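Local atomic coordinates of glucose-6-phosphate isomerase (Plasmodium falciparum, PDB entry 3QKI), a protein that probably interconverts alpha-D-glucose 6-phosphate and beta-D-fructose 6-phosphate, an early step of glycolysis that is also used in gluconeogenesis. Residues 231-245 against 260-272. Numbering follows the deposited sequence. Where two conformers were deposited one is given.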
ATOM      1  N   VAL A 231      11.859   5.338 -14.546  1.00 12.94           N
ATOM      2  CA  VAL A 231      13.052   5.021 -15.364  1.00 12.60           C
ATOM      3  C   VAL A 231      14.289   5.458 -14.536  1.00 17.68           C
ATOM      4  O   VAL A 231      15.273   4.711 -14.425  1.00 17.77           O
ATOM      5  CB  VAL A 231      12.985   5.734 -16.747  1.00 17.06           C
ATOM      6  CG1 VAL A 231      14.334   5.681 -17.497  1.00 17.07           C
ATOM      7  CG2 VAL A 231      11.872   5.136 -17.608  1.00 16.38           C
ATOM      8  N   ASN A 232      14.201   6.646 -13.907  1.00 14.59           N
ATOM      9  CA  ASN A 232      15.262   7.152 -13.056  1.00 13.38           C
ATOM     10  C   ASN A 232      15.594   6.182 -11.924  1.00 16.57           C
ATOM     11  O   ASN A 232      16.773   5.888 -11.675  1.00 17.79           O
ATOM     12  CB  ASN A 232      14.889   8.533 -12.507  1.00 16.37           C
ATOM     13  CG  ASN A 232      16.059   9.333 -11.983  1.00 26.17           C
ATOM     14  OD1 ASN A 232      17.232   8.939 -12.079  1.00 25.60           O
ATOM     15  ND2 ASN A 232      15.770  10.509 -11.494  1.00 12.42           N
ATOM     16  N   ARG A 233      14.562   5.667 -11.250  1.00 12.93           N
ATOM     17  CA  ARG A 233      14.720   4.686 -10.171  1.00 14.40           C
ATOM     18  C   ARG A 233      15.284   3.375 -10.710  1.00 15.45           C
ATOM     19  O   ARG A 233      16.182   2.790 -10.102  1.00 15.22           O
ATOM     20  CB  ARG A 233      13.373   4.424  -9.469  1.00 15.44           C
ATOM     21  CG  ARG A 233      12.947   5.610  -8.617  1.00 16.17           C
ATOM     22  CD  ARG A 233      11.546   5.507  -8.089  1.00 11.21           C
ATOM     23  NE  ARG A 233      11.303   6.644  -7.190  1.00 16.72           N
ATOM     24  CZ  ARG A 233      11.462   6.596  -5.882  1.00 14.96           C
ATOM     25  NH1 ARG A 233      11.713   5.443  -5.282  1.00 14.56           N
ATOM     26  NH2 ARG A 233      11.337   7.697  -5.153  1.00 19.88           N
ATOM     27  N   ALA A 234      14.799   2.939 -11.875  1.00 14.56           N
ATOM     28  CA  ALA A 234      15.283   1.683 -12.468  1.00 15.20           C
ATOM     29  C   ALA A 234      16.800   1.722 -12.806  1.00 18.22           C
ATOM     30  O   ALA A 234      17.502   0.779 -12.489  1.00 17.95           O
ATOM     31  CB  ALA A 234      14.465   1.337 -13.710  1.00 15.89           C
ATOM     32  N   ILE A 235      17.296   2.822 -13.402  1.00 15.31           N
ATOM     33  CA  ILE A 235      18.703   2.937 -13.865  1.00 15.87           C
ATOM     34  C   ILE A 235      19.741   3.423 -12.856  1.00 23.62           C
ATOM     35  O   ILE A 235      20.937   3.301 -13.122  1.00 24.54           O
ATOM     36  CB  ILE A 235      18.783   3.765 -15.144  1.00 18.56           C
ATOM     37  CG1 ILE A 235      18.346   5.245 -14.894  1.00 18.86           C
ATOM     38  CG2 ILE A 235      17.985   3.080 -16.237  1.00 17.02           C
ATOM     39  CD1 ILE A 235      18.929   6.209 -15.722  1.00 22.18           C
ATOM     40  N   GLN A 236      19.276   3.985 -11.721  1.00 19.92           N
ATOM     41  CA  GLN A 236      20.055   4.473 -10.571  0.50 19.27           C
ATOM     42  C   GLN A 236      21.299   3.606 -10.274  1.00 21.84           C
ATOM     43  O   GLN A 236      21.093   2.465  -9.850  1.00 21.25           O
ATOM     44  CB  GLN A 236      19.109   4.412  -9.345  0.50 20.21           C
ATOM     45  CG  GLN A 236      19.756   4.669  -7.984  0.50 26.31           C
ATOM     46  CD  GLN A 236      19.531   6.083  -7.568  0.50 36.77           C
ATOM     47  OE1 GLN A 236      19.842   7.020  -8.303  0.50 36.02           O
ATOM     48  NE2 GLN A 236      18.904   6.264  -6.416  0.50 22.14           N
ATOM     49  N   ASN A 237      22.536   4.129 -10.426  1.00 20.76           N
ATOM     50  CA  ASN A 237      23.797   3.423 -10.102  1.00 21.71           C
ATOM     51  C   ASN A 237      24.024   2.098 -10.850  1.00 24.16           C
ATOM     52  O   ASN A 237      24.794   1.250 -10.389  1.00 23.38           O
ATOM     53  CB  ASN A 237      23.961   3.212  -8.584  1.00 23.71           C
ATOM     54  CG  ASN A 237      24.101   4.483  -7.810  1.00 39.09           C
ATOM     55  OD1 ASN A 237      23.266   4.785  -6.959  1.00 31.73           O
ATOM     56  ND2 ASN A 237      25.171   5.235  -8.081  1.00 34.34           N
ATOM     57  N   LEU A 238      23.354   1.920 -11.994  1.00 20.63           N
ATOM     58  CA  LEU A 238      23.502   0.676 -12.754  1.00 18.97           C
ATOM     59  C   LEU A 238      24.410   0.929 -13.927  1.00 22.03           C
ATOM     60  O   LEU A 238      24.317   1.988 -14.556  1.00 20.15           O
ATOM     61  CB  LEU A 238      22.133   0.118 -13.248  1.00 18.14           C
ATOM     62  CG  LEU A 238      21.136  -0.437 -12.206  1.00 22.19           C
ATOM     63  CD1 LEU A 238      20.109  -1.344 -12.851  1.00 23.10           C
ATOM     64  CD2 LEU A 238      21.816  -1.206 -11.103  1.00 21.31           C
ATOM     65  N   ASP A 239      25.276  -0.051 -14.238  1.00 19.51           N
ATOM     66  CA  ASP A 239      26.112   0.046 -15.429  1.00 18.90           C
ATOM     67  C   ASP A 239      25.396  -0.778 -16.504  1.00 19.41           C
ATOM     68  O   ASP A 239      25.023  -1.927 -16.238  1.00 15.88           O
ATOM     69  CB  ASP A 239      27.533  -0.513 -15.159  1.00 21.78           C
ATOM     70  CG  ASP A 239      28.539  -0.390 -16.302  1.00 32.48           C
ATOM     71  OD1 ASP A 239      28.115  -0.161 -17.452  1.00 32.22           O
ATOM     72  OD2 ASP A 239      29.754  -0.528 -16.041  1.00 44.21           O
ATOM     73  N   GLN A 240      25.187  -0.179 -17.712  1.00 15.83           N
ATOM     74  CA  GLN A 240      24.546  -0.856 -18.855  1.00 15.44           C
ATOM     75  C   GLN A 240      25.219  -2.190 -19.157  1.00 21.84           C
ATOM     76  O   GLN A 240      24.525  -3.146 -19.475  1.00 23.67           O
ATOM     77  CB  GLN A 240      24.592   0.005 -20.117  1.00 15.05           C
ATOM     78  CG  GLN A 240      23.677   1.218 -20.086  1.00 15.02           C
ATOM     79  CD  GLN A 240      24.343   2.450 -19.533  1.00 28.23           C
ATOM     80  OE1 GLN A 240      25.157   2.384 -18.623  1.00 20.90           O
ATOM     81  NE2 GLN A 240      23.981   3.610 -20.063  1.00 20.78           N
ATOM     82  N   TYR A 241      26.564  -2.254 -19.020  1.00 19.78           N
ATOM     83  CA  TYR A 241      27.364  -3.453 -19.284  1.00 21.12           C
ATOM     84  C   TYR A 241      27.069  -4.653 -18.387  1.00 24.51           C
ATOM     85  O   TYR A 241      27.382  -5.772 -18.790  1.00 24.35           O
ATOM     86  CB  TYR A 241      28.873  -3.150 -19.276  1.00 23.45           C
ATOM     87  CG  TYR A 241      29.382  -2.197 -20.342  1.00 26.11           C
ATOM     88  CD1 TYR A 241      28.907  -2.262 -21.645  1.00 28.03           C
ATOM     89  CD2 TYR A 241      30.449  -1.340 -20.083  1.00 28.01           C
ATOM     90  CE1 TYR A 241      29.418  -1.439 -22.645  1.00 28.78           C
ATOM     91  CE2 TYR A 241      30.974  -0.510 -21.076  1.00 29.73           C
ATOM     92  CZ  TYR A 241      30.459  -0.567 -22.361  1.00 40.57           C
ATOM     93  OH  TYR A 241      30.961   0.263 -23.341  1.00 45.24           O
ATOM     94  N   ASP A 242      26.485  -4.442 -17.182  1.00 20.79           N
ATOM     95  CA  ASP A 242      26.145  -5.514 -16.230  1.00 20.48           C
ATOM     96  C   ASP A 242      24.663  -5.888 -16.244  1.00 22.32           C
ATOM     97  O   ASP A 242      24.248  -6.772 -15.493  1.00 22.08           O
ATOM     98  CB  ASP A 242      26.435  -5.019 -14.791  1.00 22.37           C
ATOM     99  CG  ASP A 242      27.849  -4.625 -14.478  1.00 31.29           C
ATOM    100  OD1 ASP A 242      28.775  -5.317 -14.947  1.00 30.20           O
ATOM    101  OD2 ASP A 242      28.036  -3.668 -13.688  1.00 36.71           O
ATOM    102  N   THR A 243      23.867  -5.180 -17.031  1.00 18.45           N
ATOM    103  CA  THR A 243      22.409  -5.236 -17.004  1.00 17.57           C
ATOM    104  C   THR A 243      21.688  -6.044 -18.086  1.00 19.34           C
ATOM    105  O   THR A 243      21.831  -5.765 -19.274  1.00 18.53           O
ATOM    106  CB  THR A 243      21.893  -3.786 -16.939  1.00 17.02           C
ATOM    107  OG1 THR A 243      22.593  -3.095 -15.895  1.00 16.83           O
ATOM    108  CG2 THR A 243      20.374  -3.693 -16.725  1.00 18.67           C
ATOM    109  N   LEU A 244      20.837  -6.972 -17.642  1.00 16.94           N
ATOM    110  CA  LEU A 244      19.930  -7.743 -18.488  1.00 16.53           C
ATOM    111  C   LEU A 244      18.550  -7.058 -18.382  1.00 19.63           C
ATOM    112  O   LEU A 244      18.118  -6.713 -17.289  1.00 19.30           O
ATOM    113  CB  LEU A 244      19.841  -9.206 -18.035  1.00 16.95           C
ATOM    114  CG  LEU A 244      18.978 -10.119 -18.934  1.00 19.64           C
ATOM    115  CD1 LEU A 244      19.628 -10.357 -20.283  1.00 19.73           C
ATOM    116  CD2 LEU A 244      18.660 -11.414 -18.253  1.00 17.85           C
ATOM    117  N   VAL A 245      17.895  -6.811 -19.518  1.00 14.99           N
ATOM    118  CA  VAL A 245      16.596  -6.178 -19.558  1.00 14.10           C
ATOM    119  C   VAL A 245      15.547  -7.196 -20.031  1.00 17.74           C
ATOM    120  O   VAL A 245      15.703  -7.790 -21.102  1.00 18.01           O
ATOM    121  CB  VAL A 245      16.649  -4.918 -20.445  1.00 18.67           C
ATOM    122  CG1 VAL A 245      15.291  -4.251 -20.553  1.00 18.80           C
ATOM    123  CG2 VAL A 245      17.697  -3.927 -19.928  1.00 18.26           C
ATOM    124  N   ASN A 260       8.568   2.427 -22.004  1.00 13.59           N
ATOM    125  CA  ASN A 260       9.645   2.151 -21.054  1.00 13.18           C
ATOM    126  C   ASN A 260      10.723   1.301 -21.681  1.00 15.81           C
ATOM    127  O   ASN A 260      11.898   1.569 -21.446  1.00 14.91           O
ATOM    128  CB  ASN A 260       9.124   1.543 -19.753  1.00 14.34           C
ATOM    129  CG  ASN A 260       8.651   2.593 -18.772  1.00 19.36           C
ATOM    130  OD1 ASN A 260       9.118   3.731 -18.771  1.00 18.26           O
ATOM    131  ND2 ASN A 260       7.702   2.223 -17.927  1.00 15.97           N
ATOM    132  N   ALA A 261      10.333   0.298 -22.498  1.00 12.64           N
ATOM    133  CA  ALA A 261      11.272  -0.567 -23.217  1.00 12.31           C
ATOM    134  C   ALA A 261      12.127   0.261 -24.189  1.00 16.63           C
ATOM    135  O   ALA A 261      13.354   0.131 -24.187  1.00 16.35           O
ATOM    136  CB  ALA A 261      10.518  -1.671 -23.965  1.00 13.21           C
ATOM    137  N   ARG A 262      11.499   1.151 -24.965  1.00 15.06           N
ATOM    138  CA  ARG A 262      12.231   2.025 -25.893  1.00 15.37           C
ATOM    139  C   ARG A 262      13.193   2.946 -25.138  1.00 19.16           C
ATOM    140  O   ARG A 262      14.342   3.128 -25.573  1.00 18.27           O
ATOM    141  CB  ARG A 262      11.284   2.832 -26.799  1.00 16.38           C
ATOM    142  CG  ARG A 262      10.543   1.953 -27.809  1.00 17.73           C
ATOM    143  CD  ARG A 262       9.725   2.771 -28.792  1.00 17.82           C
ATOM    144  NE  ARG A 262       8.720   3.653 -28.176  1.00 17.86           N
ATOM    145  CZ  ARG A 262       7.477   3.281 -27.876  1.00 30.52           C
ATOM    146  NH1 ARG A 262       7.079   2.032 -28.085  1.00 18.23           N
ATOM    147  NH2 ARG A 262       6.624   4.153 -27.366  1.00 19.32           N
ATOM    148  N   SER A 263      12.755   3.454 -23.967  1.00 15.92           N
ATOM    149  CA  SER A 263      13.572   4.317 -23.122  1.00 15.89           C
ATOM    150  C   SER A 263      14.783   3.568 -22.553  1.00 19.66           C
ATOM    151  O   SER A 263      15.893   4.099 -22.560  1.00 19.48           O
ATOM    152  CB  SER A 263      12.716   4.931 -22.010  1.00 19.65           C
ATOM    153  OG  SER A 263      11.624   5.668 -22.544  1.00 16.81           O
ATOM    154  N   ILE A 264      14.576   2.326 -22.098  1.00 15.92           N
ATOM    155  CA  ILE A 264      15.653   1.511 -21.540  1.00 15.81           C
ATOM    156  C   ILE A 264      16.614   1.029 -22.635  1.00 18.40           C
ATOM    157  O   ILE A 264      17.819   0.926 -22.379  1.00 19.34           O
ATOM    158  CB  ILE A 264      15.148   0.412 -20.567  1.00 17.96           C
ATOM    159  CG1 ILE A 264      14.535   1.062 -19.296  1.00 16.15           C
ATOM    160  CG2 ILE A 264      16.243  -0.622 -20.195  1.00 16.22           C
ATOM    161  CD1 ILE A 264      15.535   1.892 -18.386  1.00 18.85           C
ATOM    162  N   LYS A 265      16.097   0.802 -23.849  1.00 14.74           N
ATOM    163  CA  LYS A 265      16.931   0.424 -24.991  1.00 13.91           C
ATOM    164  C   LYS A 265      17.842   1.628 -25.352  1.00 18.88           C
ATOM    165  O   LYS A 265      19.014   1.419 -25.637  1.00 17.80           O
ATOM    166  CB  LYS A 265      16.076   0.008 -26.191  1.00 14.90           C
ATOM    167  CG  LYS A 265      16.891  -0.504 -27.375  1.00 23.12           C
ATOM    168  CD  LYS A 265      15.959  -0.803 -28.536  1.00 20.40           C
ATOM    169  CE  LYS A 265      16.666  -1.493 -29.658  1.00 44.10           C
ATOM    170  NZ  LYS A 265      15.809  -1.525 -30.874  1.00 51.27           N
ATOM    171  N   LYS A 266      17.306   2.875 -25.290  1.00 16.34           N
ATOM    172  CA  LYS A 266      18.081   4.096 -25.512  1.00 16.82           C
ATOM    173  C   LYS A 266      19.178   4.205 -24.432  1.00 22.56           C
ATOM    174  O   LYS A 266      20.317   4.502 -24.775  1.00 23.30           O
ATOM    175  CB  LYS A 266      17.183   5.349 -25.470  1.00 20.18           C
ATOM    176  CG  LYS A 266      16.306   5.525 -26.702  1.00 32.04           C
ATOM    177  CD  LYS A 266      16.968   6.350 -27.770  1.00 39.30           C
ATOM    178  CE  LYS A 266      16.233   6.249 -29.093  1.00 34.93           C
ATOM    179  NZ  LYS A 266      14.965   7.028 -29.099  1.00 44.05           N
ATOM    180  N   TRP A 267      18.847   3.916 -23.149  1.00 18.39           N
ATOM    181  CA  TRP A 267      19.812   3.936 -22.042  1.00 17.26           C
ATOM    182  C   TRP A 267      20.909   2.869 -22.276  1.00 21.00           C
ATOM    183  O   TRP A 267      22.098   3.185 -22.130  1.00 19.87           O
ATOM    184  CB  TRP A 267      19.105   3.722 -20.694  1.00 14.19           C
ATOM    185  CG  TRP A 267      20.027   3.514 -19.520  1.00 14.60           C
ATOM    186  CD1 TRP A 267      20.747   4.471 -18.857  1.00 17.11           C
ATOM    187  CD2 TRP A 267      20.324   2.269 -18.876  1.00 14.66           C
ATOM    188  NE1 TRP A 267      21.484   3.899 -17.850  1.00 16.72           N
ATOM    189  CE2 TRP A 267      21.222   2.550 -17.817  1.00 18.17           C
ATOM    190  CE3 TRP A 267      19.943   0.933 -19.110  1.00 16.21           C
ATOM    191  CZ2 TRP A 267      21.685   1.559 -16.946  1.00 17.22           C
ATOM    192  CZ3 TRP A 267      20.407  -0.055 -18.245  1.00 17.82           C
ATOM    193  CH2 TRP A 267      21.277   0.260 -17.185  1.00 18.09           C
ATOM    194  N   LEU A 268      20.511   1.622 -22.657  1.00 16.61           N
ATOM    195  CA  LEU A 268      21.496   0.566 -22.962  1.00 16.44           C
ATOM    196  C   LEU A 268      22.440   1.025 -24.100  1.00 21.38           C
ATOM    197  O   LEU A 268      23.650   0.810 -24.008  1.00 21.79           O
ATOM    198  CB  LEU A 268      20.828  -0.762 -23.402  1.00 16.17           C
ATOM    199  CG  LEU A 268      20.169  -1.657 -22.351  1.00 19.89           C
ATOM    200  CD1 LEU A 268      19.558  -2.890 -23.046  1.00 18.56           C
ATOM    201  CD2 LEU A 268      21.170  -2.108 -21.268  1.00 20.15           C
ATOM    202  N   SER A 269      21.879   1.668 -25.148  1.00 17.36           N
ATOM    203  CA  SER A 269      22.598   2.124 -26.346  1.00 16.73           C
ATOM    204  C   SER A 269      23.553   3.298 -26.130  1.00 20.59           C
ATOM    205  O   SER A 269      24.291   3.656 -27.039  1.00 19.48           O
ATOM    206  CB  SER A 269      21.631   2.423 -27.486  1.00 19.19           C
ATOM    207  OG  SER A 269      20.922   1.241 -27.812  1.00 29.48           O
ATOM    208  N   LEU A 270      23.554   3.886 -24.941  1.00 17.75           N
ATOM    209  CA  LEU A 270      24.506   4.935 -24.596  1.00 16.45           C
ATOM    210  C   LEU A 270      25.905   4.294 -24.502  1.00 20.26           C
ATOM    211  O   LEU A 270      26.900   4.960 -24.777  1.00 22.64           O
ATOM    212  CB  LEU A 270      24.135   5.604 -23.252  1.00 16.02           C
ATOM    213  CG  LEU A 270      22.824   6.410 -23.238  1.00 21.43           C
ATOM    214  CD1 LEU A 270      22.480   6.841 -21.849  1.00 21.64           C
ATOM    215  CD2 LEU A 270      22.889   7.639 -24.133  1.00 25.09           C
ATOM    216  N   LYS A 271      25.961   2.994 -24.171  1.00 14.59           N
ATOM    217  CA  LYS A 271      27.205   2.233 -24.024  1.00 14.24           C
ATOM    218  C   LYS A 271      27.282   1.033 -24.958  1.00 21.52           C
ATOM    219  O   LYS A 271      28.378   0.723 -25.413  1.00 24.35           O
ATOM    220  CB  LYS A 271      27.385   1.751 -22.569  1.00 15.60           C
ATOM    221  CG  LYS A 271      27.533   2.872 -21.538  1.00 25.77           C
ATOM    222  CD  LYS A 271      28.824   2.692 -20.745  1.00 36.85           C
ATOM    223  CE  LYS A 271      28.585   2.500 -19.283  1.00 41.07           C
ATOM    224  NZ  LYS A 271      29.737   1.830 -18.625  1.00 33.64           N
ATOM    225  N   ILE A 272      26.150   0.312 -25.188  1.00 18.48           N
ATOM    226  CA  ILE A 272      26.099  -0.900 -26.020  1.00 17.15           C
ATOM    227  C   ILE A 272      25.543  -0.491 -27.389  1.00 22.75           C
ATOM    228  O   ILE A 272      24.335  -0.377 -27.585  1.00 23.09           O
ATOM    229  CB  ILE A 272      25.335  -2.044 -25.314  1.00 18.93           C
ATOM    230  CG1 ILE A 272      25.852  -2.221 -23.869  1.00 19.69           C
ATOM    231  CG2 ILE A 272      25.439  -3.358 -26.112  1.00 18.64           C
ATOM    232  CD1 ILE A 272      24.961  -3.083 -22.961  1.00 24.28           C
TER
HETATM  233  O   HOH W   1      23.102   4.410 -14.834  1.00 32.01           O
HETATM  234  O   HOH W   2      30.822   2.626 -25.046  1.00 52.53           O
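The indole of W267 is sandwiched between I235 and Q240. CG2 of I235 sits over one face, 3.6 Å from the centroid of the five-membered ring, a CH-pi contact. On the opposite face Q240 CG makes a second one, 3.5 Å from the centroid of the six-membered ring and almost on its normal. A bend at chi2 lays the Q240 amide flat on the indole, the two planes 6° apart. T243 CG2 and L238 O meet the ring edge.

Among the hydrogen bonds, Q240 NE2 donates to W267 O at 2.8 Å with an N-H...O angle of 165°. L270 N reaches that oxygen from the other face of the carbonyl plane, so two donors grip it from opposite faces. A water donates to I235 O and L238 O and accepts only weakly from W267 NE1.

Charge pairing comes from K271, whose NZ makes a salt bridge of 2.8 Å to D239 OD1. The same oxygen accepts a hydrogen bond from Y241 N, from the opposite face of the carboxylate, closing an Asx turn. On its way there the lysine chain crosses the Y241 ring, with CD over one face.

Aliphatic packing continues along the helix: I264 CD1 presses on I235 CG2 at a tight 3.5 Å, and I264 CG2 meets V245 CG2.

Helix 255-268 thus packs against strand 243-248, their short segments 154° apart at 10.6 Å, and beside helix 228-235. Such a strand-loop-helix unit on a parallel sheet is characteristic of the SIS domains of phosphoglucose isomerases; its connecting loop carries the fructose 6-phosphate-binding residues S249, K250, T251 and T254.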